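Local coordinates for protein RMD9, mitochondrial (Saccharomyces cerevisiae S288C, PDB 7A9X) that binds a dodecameric sequence motif in the 3'-UTRs of mitochondrial mRNAs and takes part in the processing or stability of those messages, at residues R434-L446 and R460-Q473. Sequence-based numbering, arbitrary orientation.
Sequences RTIISYRILLKSL and RWLELVKKLNELGQ. With nucleotides of chain B.
Tyr-439 and Leu-464 meet where the two antiparallel helices of a helical hairpin, assigned to the eighth pentatricopeptide repeat, pack at an axis separation of 9.1 Å and an angle of 165°. Leu-464 is a knob in a hole made by Ile-436, Tyr-439, Arg-440 and Leu-443: its CD1 lies 3.7 Å from Tyr-439 CB and also touches Arg-440 CG. The Tyr-439 ring is sandwiched. Over the centre of one face sits Lys-467 CB, 4.1 Å from the ring centroid and 10° off the normal, a CH-pi contact; a bend at chi2 (63°) carries CD on past CE1 of Tyr-439, which CG already touches. Arg-434 NH1 stands over the rim of the opposite face, and Glu-463 OE2 lies 3.5 Å from Tyr-439 CE2, at the ring edge. With the ring cut back to alanine, Lys-467 would probably lose its CH-pi partner and a gap would be likely to open between it and Arg-434, although Arg-434 would still be tied to Ser-438.

The helical-repeat architecture gives the first helix an RNA-facing side, and the bound strand documents it: Arg-440, extended from CG to NE, donates from NH1 to O2 of U11 of chain B at 2.8 Å, with the acceptor at the guanidinium edge. Asp-480 and Asp-134 form salt bridges with the same guanidinium, so its orientation is held by protein as well as RNA. Ile-437 CD1 lies 3.3 Å from O2 of U11 of chain B.

At one end of the interface Ile-436 CG2 packs on Leu-471 CD1 (3.6 Å) and on Leu-468 CD2. At the other, Arg-460 CD passes 3.3 Å from Leu-442 O and touches Leu-446 CD1, while its guanidinium pairs with Asp-424 and Glu-456; Leu-443 CD2 meets the Trp-461 ring edge-on at CE3.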
ATOM      1  N   ARG A 434      -1.831 -22.015   4.335  1.00 92.80           N
ATOM      2  CA  ARG A 434      -2.772 -21.247   5.137  1.00 89.75           C
ATOM      3  C   ARG A 434      -2.056 -20.228   6.015  1.00 88.76           C
ATOM      4  O   ARG A 434      -0.973 -20.491   6.544  1.00 95.95           O
ATOM      5  CB  ARG A 434      -3.611 -22.187   6.005  1.00 78.27           C
ATOM      6  CG  ARG A 434      -4.386 -23.233   5.216  1.00 79.67           C
ATOM      7  CD  ARG A 434      -5.411 -22.584   4.295  1.00 85.28           C
ATOM      8  NE  ARG A 434      -6.388 -21.795   5.039  1.00 79.19           N
ATOM      9  CZ  ARG A 434      -7.496 -22.293   5.578  1.00 83.51           C
ATOM     10  NH1 ARG A 434      -8.328 -21.503   6.243  1.00 85.55           N
ATOM     11  NH2 ARG A 434      -7.773 -23.586   5.457  1.00 92.45           N
ATOM     12  N   THR A 435      -2.666 -19.055   6.152  1.00 81.84           N
ATOM     13  CA  THR A 435      -2.271 -18.041   7.120  1.00 78.79           C
ATOM     14  C   THR A 435      -3.428 -17.805   8.085  1.00 81.93           C
ATOM     15  O   THR A 435      -4.521 -18.355   7.927  1.00 86.23           O
ATOM     16  CB  THR A 435      -1.879 -16.726   6.439  1.00 76.90           C
ATOM     17  OG1 THR A 435      -3.061 -16.040   6.008  1.00 75.01           O
ATOM     18  CG2 THR A 435      -0.979 -16.982   5.246  1.00 68.91           C
ATOM     19  N   ILE A 436      -3.180 -16.967   9.095  1.00 78.23           N
ATOM     20  CA  ILE A 436      -4.230 -16.631  10.047  1.00 80.51           C
ATOM     21  C   ILE A 436      -5.300 -15.727   9.456  1.00 74.38           C
ATOM     22  O   ILE A 436      -6.361 -15.564  10.069  1.00 72.55           O
ATOM     23  CB  ILE A 436      -3.637 -15.963  11.303  1.00 83.09           C
ATOM     24  CG1 ILE A 436      -3.026 -14.606  10.954  1.00 79.09           C
ATOM     25  CG2 ILE A 436      -2.594 -16.867  11.943  1.00 89.87           C
ATOM     26  CD1 ILE A 436      -2.478 -13.863  12.159  1.00 86.67           C
ATOM     27  N   ILE A 437      -5.053 -15.137   8.283  1.00 67.56           N
ATOM     28  CA  ILE A 437      -6.029 -14.233   7.679  1.00 74.72           C
ATOM     29  C   ILE A 437      -7.321 -14.976   7.355  1.00 73.40           C
ATOM     30  O   ILE A 437      -8.420 -14.486   7.640  1.00 71.21           O
ATOM     31  CB  ILE A 437      -5.444 -13.564   6.422  1.00 70.74           C
ATOM     32  CG1 ILE A 437      -4.057 -12.980   6.705  1.00 72.82           C
ATOM     33  CG2 ILE A 437      -6.394 -12.491   5.902  1.00 61.84           C
ATOM     34  CD1 ILE A 437      -4.044 -11.885   7.736  1.00 72.27           C
ATOM     35  N   SER A 438      -7.209 -16.161   6.750  1.00 69.39           N
ATOM     36  CA  SER A 438      -8.394 -16.926   6.375  1.00 71.53           C
ATOM     37  C   SER A 438      -9.241 -17.264   7.595  1.00 75.59           C
ATOM     38  O   SER A 438     -10.463 -17.071   7.592  1.00 78.27           O
ATOM     39  CB  SER A 438      -7.980 -18.201   5.640  1.00 72.74           C
ATOM     40  OG  SER A 438      -7.122 -18.991   6.450  1.00 77.74           O
ATOM     41  N   TYR A 439      -8.604 -17.768   8.654  1.00 78.21           N
ATOM     42  CA  TYR A 439      -9.346 -18.131   9.855  1.00 81.27           C
ATOM     43  C   TYR A 439      -9.999 -16.913  10.494  1.00 81.53           C
ATOM     44  O   TYR A 439     -11.085 -17.029  11.075  1.00 87.34           O
ATOM     45  CB  TYR A 439      -8.421 -18.840  10.845  1.00 82.75           C
ATOM     46  CG  TYR A 439      -7.798 -20.107  10.291  1.00 89.98           C
ATOM     47  CD1 TYR A 439      -6.618 -20.061   9.557  1.00 91.72           C
ATOM     48  CD2 TYR A 439      -8.392 -21.346  10.499  1.00 94.17           C
ATOM     49  CE1 TYR A 439      -6.047 -21.214   9.044  1.00 91.79           C
ATOM     50  CE2 TYR A 439      -7.825 -22.506   9.991  1.00 96.95           C
ATOM     51  CZ  TYR A 439      -6.652 -22.433   9.265  1.00 97.07           C
ATOM     52  OH  TYR A 439      -6.083 -23.579   8.758  1.00103.39           O
ATOM     53  N   ARG A 440      -9.367 -15.742  10.390  1.00 79.37           N
ATOM     54  CA  ARG A 440     -10.012 -14.517  10.853  1.00 76.76           C
ATOM     55  C   ARG A 440     -11.248 -14.199  10.021  1.00 75.85           C
ATOM     56  O   ARG A 440     -12.302 -13.861  10.571  1.00 79.40           O
ATOM     57  CB  ARG A 440      -9.024 -13.350  10.809  1.00 73.79           C
ATOM     58  CG  ARG A 440      -8.015 -13.344  11.941  1.00 71.25           C
ATOM     59  CD  ARG A 440      -6.970 -12.260  11.748  1.00 68.19           C
ATOM     60  NE  ARG A 440      -6.039 -12.205  12.870  1.00 74.66           N
ATOM     61  CZ  ARG A 440      -4.939 -11.459  12.892  1.00 69.59           C
ATOM     62  NH1 ARG A 440      -4.625 -10.702  11.848  1.00 67.55           N
ATOM     63  NH2 ARG A 440      -4.151 -11.474  13.959  1.00 71.53           N
ATOM     64  N   ILE A 441     -11.139 -14.308   8.695  1.00 66.67           N
ATOM     65  CA  ILE A 441     -12.259 -13.967   7.824  1.00 73.31           C
ATOM     66  C   ILE A 441     -13.380 -14.987   7.965  1.00 74.93           C
ATOM     67  O   ILE A 441     -14.565 -14.632   7.949  1.00 70.99           O
ATOM     68  CB  ILE A 441     -11.780 -13.848   6.366  1.00 67.93           C
ATOM     69  CG1 ILE A 441     -10.714 -12.757   6.248  1.00 62.43           C
ATOM     70  CG2 ILE A 441     -12.952 -13.547   5.445  1.00 63.15           C
ATOM     71  CD1 ILE A 441      -9.965 -12.784   4.941  1.00 61.25           C
ATOM     72  N   LEU A 442     -13.028 -16.269   8.104  1.00 75.14           N
ATOM     73  CA  LEU A 442     -14.046 -17.302   8.276  1.00 82.19           C
ATOM     74  C   LEU A 442     -14.875 -17.055   9.531  1.00 89.58           C
ATOM     75  O   LEU A 442     -16.091 -17.280   9.535  1.00 97.30           O
ATOM     76  CB  LEU A 442     -13.390 -18.682   8.321  1.00 83.46           C
ATOM     77  CG  LEU A 442     -12.931 -19.253   6.977  1.00 84.91           C
ATOM     78  CD1 LEU A 442     -11.999 -20.434   7.183  1.00 89.20           C
ATOM     79  CD2 LEU A 442     -14.131 -19.669   6.144  1.00 84.80           C
ATOM     80  N   LEU A 443     -14.238 -16.585  10.605  1.00 85.42           N
ATOM     81  CA  LEU A 443     -14.997 -16.191  11.788  1.00 81.03           C
ATOM     82  C   LEU A 443     -15.825 -14.943  11.515  1.00 77.52           C
ATOM     83  O   LEU A 443     -17.007 -14.884  11.877  1.00 75.20           O
ATOM     84  CB  LEU A 443     -14.056 -15.961  12.969  1.00 80.04           C
ATOM     85  CG  LEU A 443     -14.707 -15.454  14.260  1.00 80.05           C
ATOM     86  CD1 LEU A 443     -15.753 -16.438  14.762  1.00 82.01           C
ATOM     87  CD2 LEU A 443     -13.660 -15.191  15.331  1.00 84.64           C
ATOM     88  N   LYS A 444     -15.223 -13.937  10.874  1.00 74.43           N
ATOM     89  CA  LYS A 444     -15.942 -12.706  10.563  1.00 74.34           C
ATOM     90  C   LYS A 444     -17.157 -12.970   9.684  1.00 74.41           C
ATOM     91  O   LYS A 444     -18.183 -12.292   9.820  1.00 73.48           O
ATOM     92  CB  LYS A 444     -14.998 -11.714   9.879  1.00 66.63           C
ATOM     93  CG  LYS A 444     -15.592 -10.335   9.617  1.00 65.93           C
ATOM     94  CD  LYS A 444     -14.686  -9.515   8.704  1.00 70.77           C
ATOM     95  CE  LYS A 444     -15.048  -8.038   8.725  1.00 75.31           C
ATOM     96  NZ  LYS A 444     -16.479  -7.782   8.410  1.00 89.99           N
ATOM     97  N   SER A 445     -17.064 -13.958   8.786  1.00 76.37           N
ATOM     98  CA  SER A 445     -18.142 -14.219   7.836  1.00 76.80           C
ATOM     99  C   SER A 445     -19.438 -14.619   8.532  1.00 77.57           C
ATOM    100  O   SER A 445     -20.523 -14.403   7.981  1.00 82.88           O
ATOM    101  CB  SER A 445     -17.715 -15.306   6.850  1.00 76.88           C
ATOM    102  OG  SER A 445     -16.586 -14.894   6.095  1.00 78.90           O
ATOM    103  N   LEU A 446     -19.351 -15.196   9.731  1.00 76.06           N
ATOM    104  CA  LEU A 446     -20.551 -15.621  10.439  1.00 82.42           C
ATOM    105  C   LEU A 446     -21.436 -14.447  10.836  1.00 82.18           C
ATOM    106  O   LEU A 446     -22.637 -14.639  11.053  1.00 83.74           O
ATOM    107  CB  LEU A 446     -20.166 -16.437  11.672  1.00 88.80           C
ATOM    108  CG  LEU A 446     -19.374 -17.717  11.386  1.00 91.02           C
ATOM    109  CD1 LEU A 446     -19.091 -18.473  12.672  1.00 96.95           C
ATOM    110  CD2 LEU A 446     -20.117 -18.599  10.394  1.00 89.22           C
ATOM    111  N   ARG A 460     -15.144 -21.850  14.902  1.00108.54           N
ATOM    112  CA  ARG A 460     -14.273 -21.022  14.079  1.00 98.34           C
ATOM    113  C   ARG A 460     -13.392 -20.110  14.922  1.00 98.25           C
ATOM    114  O   ARG A 460     -12.326 -19.693  14.456  1.00101.38           O
ATOM    115  CB  ARG A 460     -15.107 -20.207  13.088  1.00 89.01           C
ATOM    116  CG  ARG A 460     -15.872 -21.069  12.093  1.00 89.19           C
ATOM    117  CD  ARG A 460     -16.393 -20.258  10.915  1.00 93.35           C
ATOM    118  NE  ARG A 460     -17.215 -21.074  10.025  1.00 95.66           N
ATOM    119  CZ  ARG A 460     -16.736 -21.815   9.030  1.00 91.66           C
ATOM    120  NH1 ARG A 460     -15.432 -21.848   8.787  1.00 86.62           N
ATOM    121  NH2 ARG A 460     -17.564 -22.526   8.276  1.00 93.52           N
ATOM    122  N   TRP A 461     -13.806 -19.796  16.153  1.00 96.42           N
ATOM    123  CA  TRP A 461     -12.930 -19.058  17.055  1.00 99.24           C
ATOM    124  C   TRP A 461     -11.838 -19.953  17.623  1.00103.99           C
ATOM    125  O   TRP A 461     -10.674 -19.544  17.699  1.00103.77           O
ATOM    126  CB  TRP A 461     -13.735 -18.431  18.192  1.00102.80           C
ATOM    127  CG  TRP A 461     -12.873 -17.963  19.333  1.00108.61           C
ATOM    128  CD1 TRP A 461     -12.572 -18.656  20.473  1.00114.38           C
ATOM    129  CD2 TRP A 461     -12.183 -16.709  19.433  1.00104.12           C
ATOM    130  NE1 TRP A 461     -11.744 -17.908  21.276  1.00111.42           N
ATOM    131  CE2 TRP A 461     -11.491 -16.710  20.662  1.00106.81           C
ATOM    132  CE3 TRP A 461     -12.085 -15.586  18.606  1.00 96.08           C
ATOM    133  CZ2 TRP A 461     -10.716 -15.630  21.083  1.00103.61           C
ATOM    134  CZ3 TRP A 461     -11.315 -14.516  19.027  1.00 92.42           C
ATOM    135  CH2 TRP A 461     -10.640 -14.545  20.254  1.00 97.08           C
ATOM    136  N   LEU A 462     -12.198 -21.171  18.036  1.00104.26           N
ATOM    137  CA  LEU A 462     -11.204 -22.098  18.566  1.00106.11           C
ATOM    138  C   LEU A 462     -10.150 -22.430  17.519  1.00105.57           C
ATOM    139  O   LEU A 462      -8.948 -22.417  17.810  1.00105.78           O
ATOM    140  CB  LEU A 462     -11.887 -23.373  19.065  1.00109.78           C
ATOM    141  CG  LEU A 462     -12.775 -23.240  20.303  1.00108.53           C
ATOM    142  CD1 LEU A 462     -13.543 -24.529  20.554  1.00111.03           C
ATOM    143  CD2 LEU A 462     -11.949 -22.856  21.521  1.00107.07           C
ATOM    144  N   GLU A 463     -10.582 -22.717  16.288  1.00108.05           N
ATOM    145  CA  GLU A 463      -9.628 -23.049  15.233  1.00119.75           C
ATOM    146  C   GLU A 463      -8.733 -21.863  14.895  1.00117.47           C
ATOM    147  O   GLU A 463      -7.596 -22.056  14.448  1.00117.11           O
ATOM    148  CB  GLU A 463     -10.371 -23.540  13.990  1.00128.65           C
ATOM    149  CG  GLU A 463      -9.475 -24.226  12.967  1.00140.15           C
ATOM    150  CD  GLU A 463     -10.255 -24.880  11.843  1.00148.43           C
ATOM    151  OE1 GLU A 463     -11.504 -24.851  11.886  1.00151.04           O
ATOM    152  OE2 GLU A 463      -9.620 -25.425  10.916  1.00151.20           O
ATOM    153  N   LEU A 464      -9.219 -20.638  15.109  1.00111.22           N
ATOM    154  CA  LEU A 464      -8.372 -19.464  14.928  1.00103.59           C
ATOM    155  C   LEU A 464      -7.306 -19.387  16.015  1.00 98.40           C
ATOM    156  O   LEU A 464      -6.126 -19.162  15.725  1.00 94.19           O
ATOM    157  CB  LEU A 464      -9.226 -18.194  14.917  1.00100.42           C
ATOM    158  CG  LEU A 464      -8.477 -16.860  14.975  1.00 96.72           C
ATOM    159  CD1 LEU A 464      -7.540 -16.701  13.784  1.00 93.93           C
ATOM    160  CD2 LEU A 464      -9.456 -15.695  15.054  1.00 90.53           C
ATOM    161  N   VAL A 465      -7.705 -19.572  17.276  1.00100.94           N
ATOM    162  CA  VAL A 465      -6.736 -19.560  18.371  1.00106.43           C
ATOM    163  C   VAL A 465      -5.728 -20.690  18.201  1.00111.67           C
ATOM    164  O   VAL A 465      -4.535 -20.526  18.487  1.00113.25           O
ATOM    165  CB  VAL A 465      -7.456 -19.643  19.730  1.00106.57           C
ATOM    166  CG1 VAL A 465      -6.449 -19.598  20.869  1.00108.93           C
ATOM    167  CG2 VAL A 465      -8.466 -18.514  19.869  1.00100.43           C
ATOM    168  N   LYS A 466      -6.188 -21.850  17.728  1.00113.37           N
ATOM    169  CA  LYS A 466      -5.269 -22.952  17.457  1.00115.21           C
ATOM    170  C   LYS A 466      -4.266 -22.570  16.376  1.00114.30           C
ATOM    171  O   LYS A 466      -3.055 -22.755  16.542  1.00119.12           O
ATOM    172  CB  LYS A 466      -6.050 -24.204  17.056  1.00115.57           C
ATOM    173  CG  LYS A 466      -6.843 -24.833  18.193  1.00122.90           C
ATOM    174  CD  LYS A 466      -7.649 -26.033  17.714  1.00128.38           C
ATOM    175  CE  LYS A 466      -8.447 -26.659  18.850  1.00131.64           C
ATOM    176  NZ  LYS A 466      -9.264 -27.817  18.388  1.00131.89           N
ATOM    177  N   LYS A 467      -4.754 -22.017  15.260  1.00108.67           N
ATOM    178  CA  LYS A 467      -3.855 -21.626  14.179  1.00102.19           C
ATOM    179  C   LYS A 467      -2.930 -20.490  14.595  1.00 96.23           C
ATOM    180  O   LYS A 467      -1.822 -20.368  14.060  1.00 93.96           O
ATOM    181  CB  LYS A 467      -4.660 -21.230  12.941  1.00102.33           C
ATOM    182  CG  LYS A 467      -3.820 -21.071  11.681  1.00105.56           C
ATOM    183  CD  LYS A 467      -3.160 -22.386  11.287  1.00116.27           C
ATOM    184  CE  LYS A 467      -2.331 -22.235  10.021  1.00120.18           C
ATOM    185  NZ  LYS A 467      -1.703 -23.521   9.610  1.00126.08           N
ATOM    186  N   LEU A 468      -3.361 -19.648  15.538  1.00 95.15           N
ATOM    187  CA  LEU A 468      -2.468 -18.624  16.072  1.00 96.23           C
ATOM    188  C   LEU A 468      -1.263 -19.258  16.753  1.00105.45           C
ATOM    189  O   LEU A 468      -0.115 -18.882  16.490  1.00108.39           O
ATOM    190  CB  LEU A 468      -3.224 -17.720  17.048  1.00 90.55           C
ATOM    191  CG  LEU A 468      -4.230 -16.726  16.465  1.00 87.73           C
ATOM    192  CD1 LEU A 468      -4.831 -15.871  17.570  1.00 88.97           C
ATOM    193  CD2 LEU A 468      -3.581 -15.856  15.400  1.00 83.14           C
ATOM    194  N   ASN A 469      -1.505 -20.238  17.627  1.00114.94           N
ATOM    195  CA  ASN A 469      -0.404 -20.889  18.327  1.00124.55           C
ATOM    196  C   ASN A 469       0.381 -21.816  17.407  1.00120.39           C
ATOM    197  O   ASN A 469       1.585 -22.010  17.611  1.00117.80           O
ATOM    198  CB  ASN A 469      -0.933 -21.654  19.540  1.00135.48           C
ATOM    199  CG  ASN A 469      -1.623 -20.748  20.542  1.00140.99           C
ATOM    200  OD1 ASN A 469      -1.312 -19.562  20.641  1.00142.78           O
ATOM    201  ND2 ASN A 469      -2.569 -21.304  21.288  1.00143.79           N
ATOM    202  N   GLU A 470      -0.275 -22.396  16.396  1.00120.27           N
ATOM    203  CA  GLU A 470       0.441 -23.225  15.430  1.00121.78           C
ATOM    204  C   GLU A 470       1.469 -22.408  14.659  1.00123.80           C
ATOM    205  O   GLU A 470       2.573 -22.888  14.377  1.00132.99           O
ATOM    206  CB  GLU A 470      -0.540 -23.885  14.462  1.00121.15           C
ATOM    207  CG  GLU A 470      -1.368 -25.004  15.062  1.00130.46           C
ATOM    208  CD  GLU A 470      -2.352 -25.590  14.068  1.00135.76           C
ATOM    209  OE1 GLU A 470      -2.096 -25.492  12.848  1.00133.93           O
ATOM    210  OE2 GLU A 470      -3.384 -26.139  14.506  1.00139.16           O
ATOM    211  N   LEU A 471       1.123 -21.170  14.306  1.00117.32           N
ATOM    212  CA  LEU A 471       2.027 -20.275  13.600  1.00111.48           C
ATOM    213  C   LEU A 471       2.857 -19.414  14.545  1.00110.58           C
ATOM    214  O   LEU A 471       3.426 -18.405  14.114  1.00104.31           O
ATOM    215  CB  LEU A 471       1.240 -19.394  12.630  1.00106.78           C
ATOM    216  CG  LEU A 471       0.466 -20.169  11.563  1.00109.20           C
ATOM    217  CD1 LEU A 471      -0.179 -19.219  10.571  1.00108.74           C
ATOM    218  CD2 LEU A 471       1.379 -21.154  10.849  1.00110.26           C
ATOM    219  N   GLY A 472       2.928 -19.784  15.822  1.00116.19           N
ATOM    220  CA  GLY A 472       3.812 -19.116  16.755  1.00120.15           C
ATOM    221  C   GLY A 472       3.422 -17.709  17.137  1.00122.08           C
ATOM    222  O   GLY A 472       4.279 -16.948  17.594  1.00130.93           O
ATOM    223  N   GLN A 473       2.157 -17.333  16.969  1.00113.61           N
ATOM    224  CA  GLN A 473       1.720 -16.007  17.390  1.00108.73           C
ATOM    225  C   GLN A 473       1.809 -15.877  18.905  1.00111.95           C
ATOM    226  O   GLN A 473       1.472 -16.802  19.649  1.00110.82           O
ATOM    227  CB  GLN A 473       0.291 -15.736  16.918  1.00107.99           C
ATOM    228  CG  GLN A 473       0.201 -15.042  15.565  1.00109.45           C
ATOM    229  CD  GLN A 473       0.602 -13.576  15.626  1.00110.99           C
ATOM    230  OE1 GLN A 473       1.776 -13.245  15.795  1.00116.81           O
ATOM    231  NE2 GLN A 473      -0.379 -12.689  15.489  1.00104.23           N
TER
ATOM    232  P     U B  11     -10.070  -6.584   4.105  1.00 68.38           P
ATOM    233  OP1   U B  11     -11.502  -6.218   3.942  1.00 64.04           O
ATOM    234  OP2   U B  11      -9.039  -5.516   4.072  1.00 63.43           O
ATOM    235  O5'   U B  11      -9.910  -7.383   5.476  1.00 64.26           O
ATOM    236  C5'   U B  11     -10.792  -8.441   5.814  1.00 64.61           C
ATOM    237  C4'   U B  11     -10.346  -9.151   7.066  1.00 66.48           C
ATOM    238  O4'   U B  11      -9.109  -9.867   6.813  1.00 69.78           O
ATOM    239  C3'   U B  11     -10.016  -8.264   8.256  1.00 66.79           C
ATOM    240  O3'   U B  11     -11.163  -7.830   8.963  1.00 71.97           O
ATOM    241  C2'   U B  11      -9.085  -9.146   9.076  1.00 66.50           C
ATOM    242  O2'   U B  11      -9.820 -10.125   9.794  1.00 71.05           O
ATOM    243  C1'   U B  11      -8.299  -9.853   7.972  1.00 69.34           C
ATOM    244  N1    U B  11      -7.039  -9.148   7.652  1.00 69.68           N
ATOM    245  C2    U B  11      -5.979  -9.277   8.532  1.00 73.77           C
ATOM    246  O2    U B  11      -6.032  -9.941   9.553  1.00 71.88           O
ATOM    247  N3    U B  11      -4.843  -8.598   8.164  1.00 75.04           N
ATOM    248  C4    U B  11      -4.669  -7.821   7.036  1.00 72.83           C
ATOM    249  O4    U B  11      -3.587  -7.266   6.842  1.00 72.06           O
ATOM    250  C5    U B  11      -5.812  -7.738   6.181  1.00 63.37           C
ATOM    251  C6    U B  11      -6.930  -8.389   6.512  1.00 63.79           C
ATOM    252  P     U B  10      -5.714  -4.451   2.053  1.00 68.94           P
ATOM    253  OP1   U B  10      -6.848  -3.493   2.107  1.00 62.26           O
ATOM    254  OP2   U B  10      -4.715  -4.457   3.153  1.00 66.41           O
ATOM    255  O5'   U B  10      -6.321  -5.919   1.919  1.00 61.04           O
ATOM    256  C5'   U B  10      -7.466  -6.174   1.116  1.00 60.78           C
ATOM    257  C4'   U B  10      -7.939  -7.595   1.286  1.00 60.64           C
ATOM    258  O4'   U B  10      -6.855  -8.496   0.952  1.00 60.63           O
ATOM    259  C3'   U B  10      -8.344  -7.986   2.702  1.00 63.51           C
ATOM    260  O3'   U B  10      -9.698  -7.668   2.979  1.00 62.27           O
ATOM    261  C2'   U B  10      -8.061  -9.485   2.752  1.00 62.87           C
ATOM    262  O2'   U B  10      -9.153 -10.226   2.231  1.00 65.73           O
ATOM    263  C1'   U B  10      -6.871  -9.622   1.799  1.00 65.04           C
ATOM    264  N1    U B  10      -5.570  -9.701   2.503  1.00 71.78           N
ATOM    265  C2    U B  10      -5.030 -10.957   2.709  1.00 72.24           C
ATOM    266  O2    U B  10      -5.581 -11.981   2.347  1.00 74.70           O
ATOM    267  N3    U B  10      -3.819 -10.967   3.356  1.00 72.63           N
ATOM    268  C4    U B  10      -3.110  -9.871   3.803  1.00 72.53           C
ATOM    269  O4    U B  10      -2.031 -10.042   4.371  1.00 67.09           O
ATOM    270  C5    U B  10      -3.734  -8.608   3.550  1.00 70.67           C
ATOM    271  C6    U B  10      -4.911  -8.568   2.921  1.00 68.23           C
TER